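PDB 1Y7U: acyl-CoA hydrolase from Bacillus cereus, which probably hydrolyses long-chain fatty acyl-CoA thioesters, using a hotdog fold that binds coenzyme A. Local coordinates for residues M48-S53 and S118-V123; S86-I89 and S95-V98. All coordinates share one frame; numbering follows the deposited sequence.

Both contacts are buried and belong to one hotdog fold, yet they are made differently. Contact 1 lies near the centre of the chain and sets helix 39-58 against strand 112-125 by apolar side-chain packing. Contact 2, about 6 Å away between centres, pairs strands 81-91 and 95-105 of the same antiparallel sheet, combining backbone bonding with side-chain packing on its helix-facing side. Strand 95-105 lies between the other two, and a probable backbone hydrogen bond from Val120 to Val98 joins the contacts; Ser53 and Ser86 link helix to sheet through their hydroxyls. Each contact also reaches coenzyme A: contact 1 at the adenosine, contact 2 at the 3'-phosphate.

Contact 1: M48-S53 and S118-V123; sequences MVASIS and SFVTFV. With COA (coenzyme A), chain F.
Phe122 brings the far end of its ring obliquely against one turn of the helix, meeting Ala50 and Ser51. CE1 of the ring lies 3.6 Å from the Ala50 CB, while CZ comes within 3.3 Å of the Ser51 CA. Beside it, CE2 reaches the Ser51 CB at 3.5 Å, so the ring spans two successive helical residues. With CG anti to its own carbonyl carbon (chi1 -74°), the phenyl group extends from the strand toward the helix. Val120, two residues earlier on the same face, adds a looser touch, its CG2 standing 4.1 Å from the Ala50 CB. The alanine methyl lies at the close approach, where the segment axes pass 9.1 Å apart at 47°.

The polar end of Ser51 turns elsewhere. Its OG donates to the Met48 O at 2.8 Å, approaching at a C=O...donor angle of 133°, and that carbonyl also accepts from the Ile52 backbone N. Arg25 of the second subunit hydrogen-bonds to the same hydroxyl, which ties this turn of the helix to the oligomer.

Residues alternate along strand 118-123, so Thr121 and Val123 face the nucleotide instead. The Thr121 CG2 sits 3.5 Å from the adenine N3A, and the Val123 CG2 borders the ribose. This is the hotdog arrangement, a sheet wrapped around a long helix: one strand gives an apolar face to the helix, so the adenosine of coenzyme A lies against Thr121 and Val123, on the face of the strand opposite the helix packing.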
HETATM    1  N   MSE A  48      -1.952  16.274   1.001  1.00 29.22           N
HETATM    2  CA  MSE A  48      -0.926  15.858   0.059  1.00 30.28           C
HETATM    3  C   MSE A  48      -0.784  16.803  -1.111  1.00 29.17           C
HETATM    4  O   MSE A  48       0.290  17.346  -1.377  1.00 28.95           O
HETATM    5  CB  MSE A  48      -1.237  14.458  -0.462  1.00 35.49           C
HETATM    6  CG  MSE A  48      -0.194  13.903  -1.421  1.00 44.27           C
HETATM    7 SE   MSE A  48       1.583  13.765  -0.649  1.00 54.96          SE
HETATM    8  CE  MSE A  48       2.382  15.238  -1.578  1.00 51.44           C
ATOM      9  N   VAL A  49      -1.885  16.990  -1.814  1.00 28.11           N
ATOM     10  CA  VAL A  49      -1.915  17.840  -2.976  1.00 26.45           C
ATOM     11  C   VAL A  49      -1.579  19.291  -2.586  1.00 26.60           C
ATOM     12  O   VAL A  49      -0.988  20.040  -3.364  1.00 26.74           O
ATOM     13  CB  VAL A  49      -3.302  17.710  -3.635  1.00 25.26           C
ATOM     14  CG1 VAL A  49      -4.200  18.858  -3.233  1.00 24.43           C
ATOM     15  CG2 VAL A  49      -3.151  17.579  -5.127  1.00 25.33           C
ATOM     16  N   ALA A  50      -1.932  19.671  -1.364  1.00 26.69           N
ATOM     17  CA  ALA A  50      -1.661  21.014  -0.861  1.00 25.22           C
ATOM     18  C   ALA A  50      -0.187  21.209  -0.499  1.00 26.59           C
ATOM     19  O   ALA A  50       0.364  22.296  -0.662  1.00 27.06           O
ATOM     20  CB  ALA A  50      -2.514  21.276   0.348  1.00 22.70           C
ATOM     21  N   SER A  51       0.443  20.160   0.019  1.00 25.90           N
ATOM     22  CA  SER A  51       1.847  20.237   0.378  1.00 25.54           C
ATOM     23  C   SER A  51       2.655  20.453  -0.896  1.00 26.47           C
ATOM     24  O   SER A  51       3.735  21.041  -0.866  1.00 26.59           O
ATOM     25  CB  SER A  51       2.303  18.949   1.066  1.00 25.19           C
ATOM     26  OG  SER A  51       2.571  17.916   0.132  1.00 21.08           O
ATOM     27  N   ILE A  52       2.135  19.966  -2.018  1.00 25.54           N
ATOM     28  CA  ILE A  52       2.826  20.138  -3.287  1.00 25.66           C
ATOM     29  C   ILE A  52       2.701  21.598  -3.697  1.00 26.87           C
ATOM     30  O   ILE A  52       3.666  22.196  -4.163  1.00 27.83           O
ATOM     31  CB  ILE A  52       2.236  19.229  -4.388  1.00 26.41           C
ATOM     32  CG1 ILE A  52       2.518  17.761  -4.052  1.00 25.49           C
ATOM     33  CG2 ILE A  52       2.836  19.584  -5.740  1.00 25.49           C
ATOM     34  CD1 ILE A  52       1.915  16.779  -5.018  1.00 22.43           C
ATOM     35  N   SER A  53       1.516  22.174  -3.517  1.00 28.04           N
ATOM     36  CA  SER A  53       1.307  23.580  -3.850  1.00 27.48           C
ATOM     37  C   SER A  53       2.243  24.417  -2.987  1.00 27.79           C
ATOM     38  O   SER A  53       2.872  25.357  -3.457  1.00 29.56           O
ATOM     39  CB  SER A  53      -0.138  24.005  -3.574  1.00 27.09           C
ATOM     40  OG  SER A  53      -1.039  23.473  -4.531  1.00 29.53           O
ATOM     41  N   SER A 118     -11.382  23.262   1.865  1.00 29.62           N
ATOM     42  CA  SER A 118     -10.723  23.620   3.107  1.00 29.63           C
ATOM     43  C   SER A 118      -9.453  24.407   2.832  1.00 27.42           C
ATOM     44  O   SER A 118      -9.084  24.635   1.682  1.00 28.40           O
ATOM     45  CB  SER A 118     -10.392  22.358   3.910  1.00 32.43           C
ATOM     46  OG  SER A 118      -9.999  22.687   5.232  1.00 38.70           O
ATOM     47  N   PHE A 119      -8.803  24.844   3.898  1.00 24.33           N
ATOM     48  CA  PHE A 119      -7.562  25.580   3.778  1.00 23.71           C
ATOM     49  C   PHE A 119      -6.563  24.849   4.636  1.00 22.68           C
ATOM     50  O   PHE A 119      -6.859  24.490   5.774  1.00 23.49           O
ATOM     51  CB  PHE A 119      -7.715  27.011   4.286  1.00 24.12           C
ATOM     52  CG  PHE A 119      -8.689  27.829   3.500  1.00 24.94           C
ATOM     53  CD1 PHE A 119     -10.060  27.659   3.677  1.00 28.46           C
ATOM     54  CD2 PHE A 119      -8.241  28.771   2.577  1.00 24.66           C
ATOM     55  CE1 PHE A 119     -10.976  28.422   2.939  1.00 29.39           C
ATOM     56  CE2 PHE A 119      -9.140  29.529   1.841  1.00 23.00           C
ATOM     57  CZ  PHE A 119     -10.507  29.359   2.020  1.00 27.54           C
ATOM     58  N   VAL A 120      -5.387  24.599   4.084  1.00 21.85           N
ATOM     59  CA  VAL A 120      -4.362  23.910   4.838  1.00 20.66           C
ATOM     60  C   VAL A 120      -3.231  24.910   4.972  1.00 22.50           C
ATOM     61  O   VAL A 120      -2.853  25.562   4.000  1.00 22.44           O
ATOM     62  CB  VAL A 120      -3.869  22.652   4.104  1.00 19.08           C
ATOM     63  CG1 VAL A 120      -3.059  21.784   5.062  1.00 20.20           C
ATOM     64  CG2 VAL A 120      -5.049  21.873   3.546  1.00 14.95           C
ATOM     65  N   THR A 121      -2.704  25.055   6.179  1.00 24.08           N
ATOM     66  CA  THR A 121      -1.630  26.002   6.402  1.00 26.31           C
ATOM     67  C   THR A 121      -0.286  25.291   6.444  1.00 27.21           C
ATOM     68  O   THR A 121      -0.126  24.302   7.160  1.00 25.78           O
ATOM     69  CB  THR A 121      -1.844  26.765   7.732  1.00 27.33           C
ATOM     70  OG1 THR A 121      -3.131  27.392   7.718  1.00 27.18           O
ATOM     71  CG2 THR A 121      -0.771  27.828   7.921  1.00 24.88           C
ATOM     72  N   PHE A 122       0.672  25.800   5.671  1.00 28.56           N
ATOM     73  CA  PHE A 122       2.017  25.233   5.629  1.00 31.07           C
ATOM     74  C   PHE A 122       3.064  26.272   6.028  1.00 32.60           C
ATOM     75  O   PHE A 122       2.882  27.468   5.804  1.00 34.68           O
ATOM     76  CB  PHE A 122       2.344  24.709   4.224  1.00 29.56           C
ATOM     77  CG  PHE A 122       1.646  23.421   3.866  1.00 29.65           C
ATOM     78  CD1 PHE A 122       0.358  23.433   3.341  1.00 29.91           C
ATOM     79  CD2 PHE A 122       2.272  22.197   4.077  1.00 27.51           C
ATOM     80  CE1 PHE A 122      -0.297  22.245   3.033  1.00 30.06           C
ATOM     81  CE2 PHE A 122       1.631  21.008   3.774  1.00 28.20           C
ATOM     82  CZ  PHE A 122       0.342  21.029   3.250  1.00 32.02           C
ATOM     83  N   VAL A 123       4.159  25.814   6.627  1.00 32.98           N
ATOM     84  CA  VAL A 123       5.244  26.703   7.031  1.00 33.42           C
ATOM     85  C   VAL A 123       6.538  26.237   6.381  1.00 35.64           C
ATOM     86  O   VAL A 123       6.946  25.084   6.542  1.00 34.91           O
ATOM     87  CB  VAL A 123       5.464  26.700   8.561  1.00 32.61           C
ATOM     88  CG1 VAL A 123       6.719  27.498   8.907  1.00 27.95           C
ATOM     89  CG2 VAL A 123       4.255  27.283   9.262  1.00 30.28           C
TER
HETATM   90  N1A COA F 201      -1.898  27.262  12.468  1.00 76.21           N
HETATM   91  C2A COA F 201      -1.632  28.090  11.433  1.00 75.17           C
HETATM   92  N3A COA F 201      -0.417  28.694  11.338  1.00 75.45           N
HETATM   93  C4A COA F 201       0.506  28.476  12.251  1.00 76.95           C
HETATM   94  C5A COA F 201       0.266  27.619  13.266  1.00 76.82           C
HETATM   95  C6A COA F 201      -0.953  26.988  13.395  1.00 76.62           C
HETATM   96  N6A COA F 201      -1.143  25.923  14.171  1.00 73.05           N
HETATM   97  N7A COA F 201       1.347  27.598  13.998  1.00 76.94           N
HETATM   98  C8A COA F 201       2.256  28.374  13.464  1.00 76.64           C
HETATM   99  N9A COA F 201       1.751  28.951  12.390  1.00 77.88           N
HETATM  100  C1B COA F 201       2.518  29.819  11.490  1.00 78.85           C
HETATM  101  C2B COA F 201       2.263  31.296  11.640  1.00 77.79           C
HETATM  102  O2B COA F 201       1.309  31.644  10.675  1.00 78.12           O
HETATM  103  C3B COA F 201       3.580  31.976  11.342  1.00 75.97           C
HETATM  104  O3B COA F 201       3.342  32.573  10.134  1.00 68.81           O
HETATM  105  P3B COA F 201       3.936  33.821   9.503  1.00 60.11           P
HETATM  106  O7A COA F 201       3.620  33.728   8.157  1.00 58.50           O
HETATM  107  O8A COA F 201       5.305  34.072   9.574  1.00 61.17           O
HETATM  108  O9A COA F 201       3.265  34.945   9.939  1.00 60.26           O
HETATM  109  C4B COA F 201       4.490  30.798  11.141  1.00 79.96           C
HETATM  110  O4B COA F 201       3.868  29.758  11.807  1.00 80.24           O
HETATM  111  C5B COA F 201       5.853  30.938  11.736  1.00 84.67           C
HETATM  112  O5B COA F 201       5.849  30.361  13.014  1.00 91.57           O
HETATM  113  P1A COA F 201       6.940  30.660  14.136  1.00 94.88           P
HETATM  114  O1A COA F 201       6.352  31.284  15.324  1.00 94.23           O
HETATM  115  O2A COA F 201       7.980  31.554  13.633  1.00 92.67           O
HETATM  116  O3A COA F 201       7.530  29.278  14.640  1.00 94.77           O
HETATM  117  P2A COA F 201       6.782  27.937  15.041  1.00 94.20           P
HETATM  118  O4A COA F 201       5.593  28.140  15.879  1.00 93.28           O
HETATM  119  O5A COA F 201       7.763  27.163  15.757  1.00 93.84           O
HETATM  120  O6A COA F 201       6.396  27.191  13.698  1.00 92.58           O
HETATM  121  CBP COA F 201       5.304  25.007  14.002  1.00 84.24           C
HETATM  122  CCP COA F 201       6.467  25.807  13.430  1.00 86.72           C
HETATM  123  CDP COA F 201       4.734  25.603  15.263  1.00 83.87           C
HETATM  124  CEP COA F 201       4.190  24.943  12.991  1.00 81.46           C
HETATM  125  CAP COA F 201       5.847  23.693  14.564  1.00 82.92           C
HETATM  126  OAP COA F 201       5.746  23.662  15.967  1.00 83.34           O
HETATM  127  C9P COA F 201       5.883  22.383  13.850  1.00 79.91           C
HETATM  128  O9P COA F 201       7.067  21.966  13.282  1.00 78.12           O
HETATM  129  N8P COA F 201       4.805  21.669  13.779  1.00 76.26           N
HETATM  130  C7P COA F 201       4.506  20.869  12.637  1.00 74.63           C
HETATM  131  C6P COA F 201       5.668  20.122  12.014  1.00 74.66           C
HETATM  132  C5P COA F 201       5.256  18.871  11.309  1.00 73.79           C
HETATM  133  O5P COA F 201       6.066  17.931  11.167  1.00 73.92           O
HETATM  134  N4P COA F 201       4.025  18.835  10.874  1.00 71.58           N
HETATM  135  C3P COA F 201       3.358  17.601  10.682  1.00 71.80           C
HETATM  136  C2P COA F 201       2.910  17.079  12.014  1.00 72.35           C
HETATM  137  S1P COA F 201       3.815  15.644  12.478  1.00 78.20           S

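Contact 2: S86-I89 and S95-V98; sequences SFVI and SMEV. With COA (coenzyme A), chain F.
Ile89 bonds to Glu97 where the strand pairing appears to bulge. Its N donates to the Glu97 O over 3.0 Å in an almost straight bond (168° at the hydrogen). Glu97 also has a backbone bond with Trp90, which places Ile89 and Trp90 together opposite Glu97, and Ile89 has a near-helical psi of -32°, consistent with a classic beta bulge close to the end of this hairpin. The Val88 CA adds a CA-H...O contact to the same oxygen at 3.5 Å.

Val88 and Val98 form an antiparallel non-hydrogen-bonded pair on the face covered by helix 39-58, where their CG2 methyls lie 4.0 Å apart. Selenomethionine Met96 bends its chain at chi3 so that its CE meets the CG2 branch of Val88, the two side chains crossing at about a right angle.

Ser95 opens the second strand at the coenzyme. Its backbone N donates to the O7A of the 3'-phosphate at 2.9 Å; its OG lies 2.7 Å from that O7A, with the ester O3B also close. Ser95 thus grips the phosphate, Met96 and Val98 turn to helix 39-58, and Glu97 goes to the other face, by helix 142-170 and the CoA-binding Arg158.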
ATOM      1  N   SER A  86      -5.711  22.498  -5.787  1.00 25.67           N
ATOM      2  CA  SER A  86      -5.186  23.290  -4.703  1.00 25.89           C
ATOM      3  C   SER A  86      -4.206  24.344  -5.197  1.00 26.87           C
ATOM      4  O   SER A  86      -3.498  24.151  -6.194  1.00 27.73           O
ATOM      5  CB  SER A  86      -4.502  22.380  -3.679  1.00 24.37           C
ATOM      6  OG  SER A  86      -3.353  21.748  -4.230  1.00 22.58           O
ATOM      7  N   PHE A  87      -4.197  25.473  -4.502  1.00 25.29           N
ATOM      8  CA  PHE A  87      -3.284  26.557  -4.805  1.00 25.50           C
ATOM      9  C   PHE A  87      -3.167  27.427  -3.571  1.00 25.28           C
ATOM     10  O   PHE A  87      -4.045  27.426  -2.710  1.00 26.59           O
ATOM     11  CB  PHE A  87      -3.768  27.387  -5.999  1.00 24.33           C
ATOM     12  CG  PHE A  87      -5.223  27.710  -5.963  1.00 26.15           C
ATOM     13  CD1 PHE A  87      -6.151  26.857  -6.561  1.00 26.62           C
ATOM     14  CD2 PHE A  87      -5.680  28.845  -5.301  1.00 24.48           C
ATOM     15  CE1 PHE A  87      -7.512  27.127  -6.495  1.00 23.82           C
ATOM     16  CE2 PHE A  87      -7.034  29.123  -5.233  1.00 23.22           C
ATOM     17  CZ  PHE A  87      -7.953  28.265  -5.827  1.00 24.05           C
ATOM     18  N   VAL A  88      -2.058  28.138  -3.476  1.00 24.90           N
ATOM     19  CA  VAL A  88      -1.808  29.030  -2.362  1.00 27.08           C
ATOM     20  C   VAL A  88      -2.608  30.303  -2.627  1.00 29.15           C
ATOM     21  O   VAL A  88      -2.618  30.784  -3.756  1.00 31.18           O
ATOM     22  CB  VAL A  88      -0.313  29.375  -2.316  1.00 26.42           C
ATOM     23  CG1 VAL A  88      -0.017  30.322  -1.178  1.00 27.77           C
ATOM     24  CG2 VAL A  88       0.492  28.106  -2.186  1.00 24.34           C
ATOM     25  N   ILE A  89      -3.306  30.838  -1.629  1.00 29.46           N
ATOM     26  CA  ILE A  89      -4.037  32.082  -1.857  1.00 33.46           C
ATOM     27  C   ILE A  89      -3.633  33.161  -0.891  1.00 37.92           C
ATOM     28  O   ILE A  89      -3.672  34.334  -1.232  1.00 43.35           O
ATOM     29  CB  ILE A  89      -5.551  31.971  -1.704  1.00 31.74           C
ATOM     30  CG1 ILE A  89      -5.892  30.687  -0.973  1.00 31.77           C
ATOM     31  CG2 ILE A  89      -6.233  32.172  -3.052  1.00 27.02           C
ATOM     32  CD1 ILE A  89      -7.124  30.814  -0.168  1.00 33.68           C
ATOM     33  N   SER A  95       4.585  31.573   6.442  1.00 40.38           N
ATOM     34  CA  SER A  95       3.568  30.561   6.176  1.00 37.75           C
ATOM     35  C   SER A  95       2.701  30.904   4.984  1.00 37.05           C
ATOM     36  O   SER A  95       2.735  32.018   4.479  1.00 36.50           O
ATOM     37  CB  SER A  95       2.672  30.396   7.394  1.00 37.56           C
ATOM     38  OG  SER A  95       1.977  31.601   7.654  1.00 37.95           O
HETATM   39  N   MSE A  96       1.907  29.934   4.552  1.00 36.73           N
HETATM   40  CA  MSE A  96       1.019  30.133   3.419  1.00 38.00           C
HETATM   41  C   MSE A  96      -0.236  29.289   3.582  1.00 36.01           C
HETATM   42  O   MSE A  96      -0.187  28.196   4.143  1.00 37.17           O
HETATM   43  CB  MSE A  96       1.756  29.769   2.136  1.00 39.75           C
HETATM   44  CG  MSE A  96       2.569  28.509   2.276  1.00 49.03           C
HETATM   45 SE   MSE A  96       4.118  28.477   1.133  1.00 55.57          SE
HETATM   46  CE  MSE A  96       3.189  28.573  -0.527  1.00 49.55           C
ATOM     47  N   GLU A  97      -1.369  29.813   3.131  1.00 33.84           N
ATOM     48  CA  GLU A  97      -2.613  29.071   3.220  1.00 34.20           C
ATOM     49  C   GLU A  97      -2.977  28.531   1.866  1.00 32.37           C
ATOM     50  O   GLU A  97      -3.093  29.275   0.892  1.00 34.71           O
ATOM     51  CB  GLU A  97      -3.744  29.933   3.745  1.00 36.89           C
ATOM     52  CG  GLU A  97      -3.692  30.125   5.227  1.00 45.12           C
ATOM     53  CD  GLU A  97      -5.037  30.488   5.778  1.00 52.26           C
ATOM     54  OE1 GLU A  97      -5.875  29.579   5.926  1.00 57.10           O
ATOM     55  OE2 GLU A  97      -5.268  31.684   6.045  1.00 58.25           O
ATOM     56  N   VAL A  98      -3.156  27.221   1.810  1.00 28.78           N
ATOM     57  CA  VAL A  98      -3.485  26.561   0.569  1.00 25.61           C
ATOM     58  C   VAL A  98      -4.940  26.146   0.562  1.00 26.48           C
ATOM     59  O   VAL A  98      -5.413  25.452   1.470  1.00 25.72           O
ATOM     60  CB  VAL A  98      -2.600  25.321   0.368  1.00 21.90           C
ATOM     61  CG1 VAL A  98      -2.868  24.712  -0.996  1.00 23.01           C
ATOM     62  CG2 VAL A  98      -1.132  25.703   0.517  1.00 17.77           C
TER
HETATM   63  N1A COA F 201      -1.898  27.262  12.468  1.00 76.21           N
HETATM   64  C2A COA F 201      -1.632  28.090  11.433  1.00 75.17           C
HETATM   65  N3A COA F 201      -0.417  28.694  11.338  1.00 75.45           N
HETATM   66  C4A COA F 201       0.506  28.476  12.251  1.00 76.95           C
HETATM   67  C5A COA F 201       0.266  27.619  13.266  1.00 76.82           C
HETATM   68  C6A COA F 201      -0.953  26.988  13.395  1.00 76.62           C
HETATM   69  N6A COA F 201      -1.143  25.923  14.171  1.00 73.05           N
HETATM   70  N7A COA F 201       1.347  27.598  13.998  1.00 76.94           N
HETATM   71  C8A COA F 201       2.256  28.374  13.464  1.00 76.64           C
HETATM   72  N9A COA F 201       1.751  28.951  12.390  1.00 77.88           N
HETATM   73  C1B COA F 201       2.518  29.819  11.490  1.00 78.85           C
HETATM   74  C2B COA F 201       2.263  31.296  11.640  1.00 77.79           C
HETATM   75  O2B COA F 201       1.309  31.644  10.675  1.00 78.12           O
HETATM   76  C3B COA F 201       3.580  31.976  11.342  1.00 75.97           C
HETATM   77  O3B COA F 201       3.342  32.573  10.134  1.00 68.81           O
HETATM   78  P3B COA F 201       3.936  33.821   9.503  1.00 60.11           P
HETATM   79  O7A COA F 201       3.620  33.728   8.157  1.00 58.50           O
HETATM   80  O8A COA F 201       5.305  34.072   9.574  1.00 61.17           O
HETATM   81  O9A COA F 201       3.265  34.945   9.939  1.00 60.26           O
HETATM   82  C4B COA F 201       4.490  30.798  11.141  1.00 79.96           C
HETATM   83  O4B COA F 201       3.868  29.758  11.807  1.00 80.24           O
HETATM   84  C5B COA F 201       5.853  30.938  11.736  1.00 84.67           C
HETATM   85  O5B COA F 201       5.849  30.361  13.014  1.00 91.57           O
HETATM   86  P1A COA F 201       6.940  30.660  14.136  1.00 94.88           P
HETATM   87  O1A COA F 201       6.352  31.284  15.324  1.00 94.23           O
HETATM   88  O2A COA F 201       7.980  31.554  13.633  1.00 92.67           O
HETATM   89  O3A COA F 201       7.530  29.278  14.640  1.00 94.77           O
HETATM   90  P2A COA F 201       6.782  27.937  15.041  1.00 94.20           P
HETATM   91  O4A COA F 201       5.593  28.140  15.879  1.00 93.28           O
HETATM   92  O5A COA F 201       7.763  27.163  15.757  1.00 93.84           O
HETATM   93  O6A COA F 201       6.396  27.191  13.698  1.00 92.58           O
HETATM   94  CBP COA F 201       5.304  25.007  14.002  1.00 84.24           C
HETATM   95  CCP COA F 201       6.467  25.807  13.430  1.00 86.72           C
HETATM   96  CDP COA F 201       4.734  25.603  15.263  1.00 83.87           C
HETATM   97  CEP COA F 201       4.190  24.943  12.991  1.00 81.46           C
HETATM   98  CAP COA F 201       5.847  23.693  14.564  1.00 82.92           C
HETATM   99  OAP COA F 201       5.746  23.662  15.967  1.00 83.34           O
HETATM  100  C9P COA F 201       5.883  22.383  13.850  1.00 79.91           C
HETATM  101  O9P COA F 201       7.067  21.966  13.282  1.00 78.12           O
HETATM  102  N8P COA F 201       4.805  21.669  13.779  1.00 76.26           N
HETATM  103  C7P COA F 201       4.506  20.869  12.637  1.00 74.63           C
HETATM  104  C6P COA F 201       5.668  20.122  12.014  1.00 74.66           C
HETATM  105  C5P COA F 201       5.256  18.871  11.309  1.00 73.79           C
HETATM  106  O5P COA F 201       6.066  17.931  11.167  1.00 73.92           O
HETATM  107  N4P COA F 201       4.025  18.835  10.874  1.00 71.58           N
HETATM  108  C3P COA F 201       3.358  17.601  10.682  1.00 71.80           C
HETATM  109  C2P COA F 201       2.910  17.079  12.014  1.00 72.35           C
HETATM  110  S1P COA F 201       3.815  15.644  12.478  1.00 78.20           S